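Local coordinates for protein transcriptional regulators (LACI-FAMILY TRANSCRIPTIONAL REGULATORY PROTEIN) (Corynebacterium glutamicum, PDB 3GYB) that probably binds cis-regulatory DNA as a LacI-family transcription factor, its periplasmic-binding-protein-like region carrying a bound magnesium ion, at residues D22-L31 / S231-L240; L57-A67 / L79-T87. All coordinates share one frame; numbering follows the deposited sequence.

Interaction 1: residues D22-L31 / S231-L240. With MG (magnesium ion), chain C.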
loop_
_atom_site.group_PDB
_atom_site.type_symbol
_atom_site.label_atom_id
_atom_site.label_comp_id
_atom_site.label_asym_id
_atom_site.label_seq_id
_atom_site.Cartn_x
_atom_site.Cartn_y
_atom_site.Cartn_z
ATOM N N ASP A 22 4.235 -1.942 8.516
ATOM C CA ASP A 22 4.946 -1.708 9.767
ATOM C C ASP A 22 5.309 -3.010 10.485
ATOM O O ASP A 22 6.126 -3.010 11.406
ATOM C CB ASP A 22 4.184 -0.737 10.695
ATOM C CG ASP A 22 2.805 -1.226 11.088
ATOM O OD1 ASP A 22 2.569 -2.446 11.090
ATOM O OD2 ASP A 22 1.958 -0.363 11.425
ATOM N N LEU A 23 4.716 -4.122 10.056
ATOM C CA LEU A 23 5.050 -5.418 10.646
ATOM C C LEU A 23 6.436 -5.795 10.121
ATOM O O LEU A 23 7.296 -6.259 10.876
ATOM C CB LEU A 23 4.020 -6.484 10.242
ATOM C CG LEU A 23 4.182 -7.892 10.834
ATOM C CD1 LEU A 23 2.844 -8.610 10.791
ATOM C CD2 LEU A 23 5.235 -8.679 10.080
ATOM N N ILE A 24 6.660 -5.584 8.825
ATOM C CA ILE A 24 7.954 -5.903 8.234
ATOM C C ILE A 24 9.008 -4.940 8.764
ATOM O O ILE A 24 10.155 -5.328 8.987
ATOM C CB ILE A 24 7.913 -5.830 6.691
ATOM C CG1 ILE A 24 6.966 -6.906 6.150
ATOM C CG2 ILE A 24 9.313 -6.042 6.117
ATOM C CD1 ILE A 24 6.983 -7.027 4.635
ATOM N N GLN A 25 8.620 -3.685 8.978
ATOM C CA GLN A 25 9.558 -2.698 9.507
ATOM C C GLN A 25 10.009 -3.153 10.894
ATOM O O GLN A 25 11.188 -3.060 11.239
ATOM C CB GLN A 25 8.898 -1.317 9.605
ATOM C CG GLN A 25 9.818 -0.215 10.141
ATOM C CD GLN A 25 11.005 0.073 9.230
ATOM O OE1 GLN A 25 10.839 0.546 8.103
ATOM N NE2 GLN A 25 12.212 -0.214 9.716
ATOM N N SER A 26 9.061 -3.647 11.686
ATOM C CA SER A 26 9.363 -4.121 13.031
ATOM C C SER A 26 10.231 -5.379 12.957
ATOM O O SER A 26 11.218 -5.511 13.686
ATOM C CB SER A 26 8.065 -4.411 13.788
ATOM O OG SER A 26 8.314 -4.542 15.174
ATOM N N LEU A 27 9.865 -6.304 12.076
ATOM C CA LEU A 27 10.647 -7.523 11.894
ATOM C C LEU A 27 12.082 -7.130 11.563
ATOM O O LEU A 27 13.040 -7.680 12.109
ATOM C CB LEU A 27 10.097 -8.349 10.724
ATOM C CG LEU A 27 8.888 -9.267 10.878
ATOM C CD1 LEU A 27 8.407 -9.694 9.496
ATOM C CD2 LEU A 27 9.267 -10.485 11.711
ATOM N N SER A 28 12.216 -6.172 10.651
ATOM C CA SER A 28 13.519 -5.699 10.209
ATOM C C SER A 28 14.340 -5.073 11.330
ATOM O O SER A 28 15.540 -5.332 11.452
ATOM C CB SER A 28 13.349 -4.683 9.075
ATOM O OG SER A 28 14.610 -4.188 8.654
ATOM N N ASP A 29 13.697 -4.246 12.147
ATOM C CA ASP A 29 14.394 -3.582 13.245
ATOM C C ASP A 29 15.037 -4.578 14.199
ATOM O O ASP A 29 16.069 -4.292 14.804
ATOM C CB ASP A 29 13.432 -2.683 14.029
ATOM C CG ASP A 29 12.946 -1.502 13.218
ATOM O OD1 ASP A 29 13.662 -1.088 12.282
ATOM O OD2 ASP A 29 11.854 -0.979 13.527
ATOM N N VAL A 30 14.420 -5.742 14.334
ATOM C CA VAL A 30 14.937 -6.778 15.222
ATOM C C VAL A 30 15.952 -7.683 14.532
ATOM O O VAL A 30 16.991 -8.010 15.105
ATOM C CB VAL A 30 13.792 -7.669 15.774
ATOM C CG1 VAL A 30 14.366 -8.801 16.620
ATOM C CG2 VAL A 30 12.839 -6.830 16.612
ATOM N N LEU A 31 15.659 -8.074 13.295
ATOM C CA LEU A 31 16.537 -8.988 12.566
ATOM C C LEU A 31 17.764 -8.435 11.843
ATOM O O LEU A 31 18.832 -9.043 11.903
ATOM C CB LEU A 31 15.705 -9.801 11.569
ATOM C CG LEU A 31 14.596 -10.652 12.188
ATOM C CD1 LEU A 31 13.761 -11.299 11.093
ATOM C CD2 LEU A 31 15.215 -11.708 13.091
ATOM N N SER A 231 0.309 -4.569 14.768
ATOM C CA SER A 231 1.194 -5.205 13.800
ATOM C C SER A 231 2.665 -4.929 14.107
ATOM O O SER A 231 3.538 -5.689 13.699
ATOM C CB SER A 231 0.839 -4.752 12.380
ATOM O OG SER A 231 0.630 -3.357 12.335
ATOM N N ILE A 232 2.947 -3.843 14.823
ATOM C CA ILE A 232 4.326 -3.543 15.179
ATOM C C ILE A 232 4.765 -4.541 16.248
ATOM O O ILE A 232 5.861 -5.098 16.184
ATOM C CB ILE A 232 4.466 -2.101 15.710
ATOM C CG1 ILE A 232 4.223 -1.113 14.565
ATOM C CG2 ILE A 232 5.848 -1.891 16.308
ATOM C CD1 ILE A 232 4.090 0.322 15.010
ATOM N N GLY A 233 3.891 -4.778 17.220
ATOM C CA GLY A 233 4.203 -5.724 18.279
ATOM C C GLY A 233 4.310 -7.134 17.730
ATOM O O GLY A 233 5.126 -7.932 18.196
ATOM N N VAL A 234 3.488 -7.447 16.734
ATOM C CA VAL A 234 3.514 -8.770 16.124
ATOM C C VAL A 234 4.842 -8.996 15.408
ATOM O O VAL A 234 5.464 -10.048 15.549
ATOM C CB VAL A 234 2.353 -8.945 15.119
ATOM C CG1 VAL A 234 2.575 -10.191 14.277
ATOM C CG2 VAL A 234 1.024 -9.042 15.870
ATOM N N GLY A 235 5.282 -8.001 14.643
ATOM C CA GLY A 235 6.541 -8.135 13.937
ATOM C C GLY A 235 7.690 -8.277 14.917
ATOM O O GLY A 235 8.631 -9.036 14.689
ATOM N N TYR A 236 7.603 -7.545 16.023
ATOM C CA TYR A 236 8.634 -7.579 17.049
ATOM C C TYR A 236 8.740 -8.957 17.694
ATOM O O TYR A 236 9.812 -9.555 17.730
ATOM C CB TYR A 236 8.329 -6.539 18.129
ATOM C CG TYR A 236 9.327 -6.521 19.262
ATOM C CD1 TYR A 236 10.604 -5.991 19.084
ATOM C CD2 TYR A 236 8.999 -7.049 20.509
ATOM C CE1 TYR A 236 11.534 -5.988 20.122
ATOM C CE2 TYR A 236 9.920 -7.051 21.553
ATOM C CZ TYR A 236 11.185 -6.521 21.351
ATOM O OH TYR A 236 12.111 -6.539 22.368
ATOM N N ASN A 237 7.621 -9.462 18.198
ATOM C CA ASN A 237 7.628 -10.759 18.854
ATOM C C ASN A 237 7.863 -11.913 17.894
ATOM O O ASN A 237 8.475 -12.918 18.262
ATOM C CB ASN A 237 6.331 -10.958 19.633
ATOM C CG ASN A 237 6.268 -10.086 20.876
ATOM O OD1 ASN A 237 5.757 -8.966 20.843
ATOM N ND2 ASN A 237 6.816 -10.592 21.975
ATOM N N ALA A 238 7.393 -11.772 16.659
ATOM C CA ALA A 238 7.594 -12.819 15.665
ATOM C C ALA A 238 9.088 -12.950 15.374
ATOM O O ALA A 238 9.603 -14.054 15.203
ATOM C CB ALA A 238 6.836 -12.480 14.380
ATOM N N ALA A 239 9.781 -11.816 15.309
ATOM C CA ALA A 239 11.213 -11.820 15.050
ATOM C C ALA A 239 11.927 -12.496 16.220
ATOM O O ALA A 239 12.800 -13.341 16.019
ATOM C CB ALA A 239 11.724 -10.387 14.870
ATOM N N LEU A 240 11.554 -12.128 17.442
ATOM C CA LEU A 240 12.173 -12.738 18.615
ATOM C C LEU A 240 11.906 -14.238 18.642
ATOM O O LEU A 240 12.795 -15.025 18.966
ATOM C CB LEU A 240 11.638 -12.111 19.905
ATOM C CG LEU A 240 12.037 -10.669 20.215
ATOM C CD1 LEU A 240 11.417 -10.250 21.541
ATOM C CD2 LEU A 240 13.556 -10.562 20.272
HETATM MG MG MG C . -1.405 -2.569 11.874
HETATM O O HOH W 1 -0.397 -0.942 10.722
HETATM O O HOH W 2 -1.248 -1.309 13.639
HETATM O O HOH W 3 -1.589 -4.018 10.210
#
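At a magnesium site, helix 21-31 and the start of helix 231-246 meet through Asp-22 and Ser-231. Ser-231 OG binds the magnesium at 2.2 Å and donates a very short hydrogen bond to Asp-22 OD1, 2.5 Å away. Asp-22 thus acts from the second shell: its OD2 lies 2.5 Å from the oxygen of a metal-bound water, which appears to donate to it, so the carboxylate meets two ligands of the ion. Asp-229, Asp-212 O and two more waters complete the coordination. One turn on, Ser-26, its OG swung opposite the backbone N (chi1 -165°), reaches across to Ile-232 O at 2.7 Å; that carbonyl also accepts from Tyr-236 N within its own helix.

The axes approach to 7.2 Å, crossing at -36°; at Gly-235, with no side chain in the way, CA comes 3.7 Å from Leu-23 O. Leu-27 CD2 lies 3.4 Å from Gly-235 O on the same glycine. Farther along, the small Ala-239 CB nestles against Val-30 CB at 3.5 Å and also meets Leu-31, while Val-30 CG2 approaches Tyr-236 CD1 obliquely to the ring. Small residues at the crossing make this a tightly packed helix pair of a periplasmic-binding-protein-like fold, joined to a metal site.

Interaction 2: residues L57-A67 / L79-T87; sequences LSMRPDGIIIA and LPPFVIAGT
Ile-64, Ile-65 and Ile-66 pair in parallel with Phe-82, Val-83 and Ile-84, joining two neighbouring strands in the parallel part of the sheet of this periplasmic-binding-protein-like fold. The backbone bonds alternate as parallel pairing requires. Ile-64 N donates to Pro-81 O and Ile-64 O accepts from Val-83 N; then Ile-66 N donates to Val-83 O at 2.8 Å, the straightest of the four (166° at the hydrogen), and Ile-66 O accepts from Ala-85 N. Proline has no N-H to give, but at Pro-81 the carbonyl is what the sheet uses. The other edge of strand 63-67 bonds to strand 7-12.

The side chains divide between two faces. On one, Ile-65 and Val-83 run alongside each other in the same direction, with CD1 of Ile-65 4.0 Å from CB of Val-83; Ile-65 CG2 also meets Ala-85 CB. Beta-branched Ile-65 and Val-83 suit an extended strand and fill this buried layer, which Leu-242 of helix 231-246 covers. The other face carries Ile-64, Ile-66, Phe-82 and Ile-84, where Ile-53 of helix 52-57 packs on Ile-66. The Phe-82 ring, placed by a chi1 of 69° with CG between the backbone N and carbonyl carbon, is met obliquely by Ile-66 CD1.

Before the strands, proline ring carbons rest on carbonyl oxygens. Pro-80 and Pro-81 lie beside the carbonyls of Pro-61 and Asp-62, with Pro-81 CD 3.3 Å from Asp-62 O. The carboxylate of Asp-62 turns to other partners, a salt bridge with Arg-4 and backbone N-H groups of Thr-5 and Gln-6. Apolar packing closes this end: Leu-57, last residue of helix 52-57, crosses Leu-79 at about a right angle, and its CD2 sits in a tight contact 3.5 Å from Leu-79 CD1 and equally close to Pro-80 CD.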
loop_
_atom_site.group_PDB
_atom_site.type_symbol
_atom_site.label_atom_id
_atom_site.label_comp_id
_atom_site.label_asym_id
_atom_site.label_seq_id
_atom_site.Cartn_x
_atom_site.Cartn_y
_atom_site.Cartn_z
ATOM N N LEU A 57 11.678 -21.203 -0.420
ATOM C CA LEU A 57 12.740 -22.192 -0.290
ATOM C C LEU A 57 13.838 -22.042 -1.341
ATOM O O LEU A 57 14.992 -22.383 -1.083
ATOM C CB LEU A 57 12.148 -23.603 -0.375
ATOM C CG LEU A 57 11.186 -23.989 0.749
ATOM C CD1 LEU A 57 10.523 -25.323 0.438
ATOM C CD2 LEU A 57 11.953 -24.058 2.065
ATOM N N SER A 58 13.484 -21.522 -2.514
ATOM C CA SER A 58 14.451 -21.365 -3.594
ATOM C C SER A 58 15.619 -20.454 -3.245
ATOM O O SER A 58 16.687 -20.559 -3.852
ATOM C CB SER A 58 13.770 -20.855 -4.873
ATOM O OG SER A 58 13.299 -19.525 -4.735
HETATM N N MSE A 59 15.435 -19.567 -2.269
HETATM C CA MSE A 59 16.507 -18.661 -1.879
HETATM C C MSE A 59 17.323 -19.270 -0.738
HETATM O O MSE A 59 18.300 -18.680 -0.276
HETATM C CB MSE A 59 15.937 -17.288 -1.455
HETATM C CG MSE A 59 15.307 -17.241 -0.072
HETATM SE SE MSE A 59 14.749 -15.445 0.503
HETATM C CE MSE A 59 16.341 -14.750 1.093
ATOM N N ARG A 60 16.931 -20.468 -0.316
ATOM C CA ARG A 60 17.598 -21.174 0.772
ATOM C C ARG A 60 17.673 -20.258 1.995
ATOM O O ARG A 60 18.756 -19.923 2.477
ATOM C CB ARG A 60 19.008 -21.620 0.355
ATOM C CG ARG A 60 19.033 -22.532 -0.874
ATOM C CD ARG A 60 20.457 -22.955 -1.235
ATOM N NE ARG A 60 20.520 -23.731 -2.477
ATOM C CZ ARG A 60 20.134 -24.999 -2.600
ATOM N NH1 ARG A 60 19.652 -25.660 -1.555
ATOM N NH2 ARG A 60 20.227 -25.609 -3.776
ATOM N N PRO A 61 16.509 -19.833 2.510
ATOM C CA PRO A 61 16.470 -18.954 3.680
ATOM C C PRO A 61 16.777 -19.704 4.974
ATOM O O PRO A 61 16.504 -20.899 5.082
ATOM C CB PRO A 61 15.041 -18.424 3.648
ATOM C CG PRO A 61 14.276 -19.624 3.166
ATOM C CD PRO A 61 15.145 -20.139 2.035
ATOM N N ASP A 62 17.350 -18.997 5.944
ATOM C CA ASP A 62 17.663 -19.594 7.239
ATOM C C ASP A 62 16.360 -19.752 8.018
ATOM O O ASP A 62 16.210 -20.672 8.824
ATOM C CB ASP A 62 18.616 -18.705 8.046
ATOM C CG ASP A 62 20.003 -18.609 7.433
ATOM O OD1 ASP A 62 20.314 -19.378 6.502
ATOM O OD2 ASP A 62 20.790 -17.761 7.903
ATOM N N GLY A 63 15.426 -18.836 7.772
ATOM C CA GLY A 63 14.139 -18.865 8.443
ATOM C C GLY A 63 13.068 -18.251 7.562
ATOM O O GLY A 63 13.379 -17.590 6.568
ATOM N N ILE A 64 11.808 -18.466 7.922
ATOM C CA ILE A 64 10.697 -17.939 7.138
ATOM C C ILE A 64 9.599 -17.360 8.021
ATOM O O ILE A 64 9.199 -17.969 9.008
ATOM C CB ILE A 64 10.061 -19.061 6.269
ATOM C CG1 ILE A 64 11.114 -19.665 5.341
ATOM C CG2 ILE A 64 8.885 -18.512 5.462
ATOM C CD1 ILE A 64 10.654 -20.944 4.653
ATOM N N ILE A 65 9.131 -16.165 7.678
ATOM C CA ILE A 65 8.030 -15.562 8.410
ATOM C C ILE A 65 6.844 -15.714 7.463
ATOM O O ILE A 65 6.889 -15.232 6.329
ATOM C CB ILE A 65 8.256 -14.051 8.689
ATOM C CG1 ILE A 65 9.407 -13.857 9.678
ATOM C CG2 ILE A 65 6.969 -13.434 9.233
ATOM C CD1 ILE A 65 9.127 -14.396 11.087
ATOM N N ILE A 66 5.804 -16.409 7.906
ATOM C CA ILE A 66 4.625 -16.603 7.073
ATOM C C ILE A 66 3.523 -15.657 7.525
ATOM O O ILE A 66 2.890 -15.867 8.561
ATOM C CB ILE A 66 4.115 -18.054 7.153
ATOM C CG1 ILE A 66 5.226 -19.011 6.721
ATOM C CG2 ILE A 66 2.897 -18.230 6.262
ATOM C CD1 ILE A 66 4.860 -20.473 6.871
ATOM N N ALA A 67 3.305 -14.604 6.745
ATOM C CA ALA A 67 2.276 -13.623 7.064
ATOM C C ALA A 67 1.191 -13.678 5.996
ATOM O O ALA A 67 0.612 -12.657 5.624
ATOM C CB ALA A 67 2.887 -12.232 7.138
ATOM N N LEU A 79 11.688 -28.374 6.221
ATOM C CA LEU A 79 11.431 -26.943 6.106
ATOM C C LEU A 79 12.204 -26.177 7.177
ATOM O O LEU A 79 12.307 -26.624 8.319
ATOM C CB LEU A 79 9.932 -26.668 6.261
ATOM C CG LEU A 79 9.447 -25.237 6.024
ATOM C CD1 LEU A 79 9.652 -24.868 4.563
ATOM C CD2 LEU A 79 7.974 -25.126 6.396
ATOM N N PRO A 80 12.774 -25.016 6.816
ATOM C CA PRO A 80 13.535 -24.207 7.775
ATOM C C PRO A 80 12.609 -23.717 8.883
ATOM O O PRO A 80 11.387 -23.792 8.755
ATOM C CB PRO A 80 14.053 -23.050 6.918
ATOM C CG PRO A 80 14.147 -23.652 5.548
ATOM C CD PRO A 80 12.869 -24.444 5.462
ATOM N N PRO A 81 13.177 -23.211 9.988
ATOM C CA PRO A 81 12.332 -22.720 11.081
ATOM C C PRO A 81 11.423 -21.612 10.560
ATOM O O PRO A 81 11.851 -20.790 9.747
ATOM C CB PRO A 81 13.346 -22.191 12.091
ATOM C CG PRO A 81 14.546 -23.068 11.854
ATOM C CD PRO A 81 14.604 -23.130 10.346
ATOM N N PHE A 82 10.179 -21.594 11.021
ATOM C CA PHE A 82 9.239 -20.568 10.590
ATOM C C PHE A 82 8.311 -20.114 11.706
ATOM O O PHE A 82 8.103 -20.818 12.698
ATOM C CB PHE A 82 8.390 -21.066 9.413
ATOM C CG PHE A 82 7.418 -22.152 9.780
ATOM C CD1 PHE A 82 7.834 -23.475 9.875
ATOM C CD2 PHE A 82 6.091 -21.844 10.064
ATOM C CE1 PHE A 82 6.941 -24.478 10.248
ATOM C CE2 PHE A 82 5.190 -22.839 10.439
ATOM C CZ PHE A 82 5.619 -24.160 10.531
ATOM N N VAL A 83 7.752 -18.924 11.522
ATOM C CA VAL A 83 6.819 -18.342 12.469
ATOM C C VAL A 83 5.692 -17.743 11.655
ATOM O O VAL A 83 5.938 -17.093 10.637
ATOM C CB VAL A 83 7.468 -17.213 13.306
ATOM C CG1 VAL A 83 6.399 -16.471 14.098
ATOM C CG2 VAL A 83 8.504 -17.798 14.255
ATOM N N ILE A 84 4.461 -17.989 12.085
ATOM C CA ILE A 84 3.298 -17.440 11.406
ATOM C C ILE A 84 3.020 -16.112 12.108
ATOM O O ILE A 84 2.868 -16.068 13.330
ATOM C CB ILE A 84 2.088 -18.392 11.533
ATOM C CG1 ILE A 84 2.420 -19.728 10.860
ATOM C CG2 ILE A 84 0.857 -17.773 10.883
ATOM C CD1 ILE A 84 1.391 -20.811 11.102
ATOM N N ALA A 85 2.966 -15.030 11.335
ATOM C CA ALA A 85 2.747 -13.702 11.898
ATOM C C ALA A 85 1.523 -12.984 11.342
ATOM O O ALA A 85 1.271 -13.002 10.139
ATOM C CB ALA A 85 3.983 -12.843 11.672
ATOM N N GLY A 86 0.767 -12.349 12.232
ATOM C CA GLY A 86 -0.406 -11.610 11.804
ATOM C C GLY A 86 -1.672 -12.436 11.796
ATOM O O GLY A 86 -2.775 -11.890 11.829
ATOM N N THR A 87 -1.515 -13.753 11.739
ATOM C CA THR A 87 -2.658 -14.657 11.732
ATOM C C THR A 87 -2.271 -15.983 12.376
ATOM O O THR A 87 -1.186 -16.114 12.944
ATOM C CB THR A 87 -3.162 -14.917 10.291
ATOM O OG1 THR A 87 -4.338 -15.738 10.332
ATOM C CG2 THR A 87 -2.089 -15.613 9.465
#

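How the interactions relate
Interaction 1 is a buried helix-helix contact, whereas interaction 2, a strand pair, is partly buried, with Leu-79 exposed at one end. The helix pair of interaction 1 packs on the face of the strand pair that carries Ile-65, Val-83 and Ala-85: Ala-238 CB lies 4.0 Å from Ala-85 CB, Val-234 CG1 3.5 Å from Gly-86 N, and Leu-27 CD2 of the other helix reaches Ile-65 CG1. Serine hydroxyls bonded to a carboxylate and a backbone carbonyl supply the polar links of interaction 1, next to magnesium; interaction 2 relies on backbone bonds and aliphatic packing. In sequence 57-67 / 79-87 is nested between 22-31 and 231-240, and both contacts touch the second subunit.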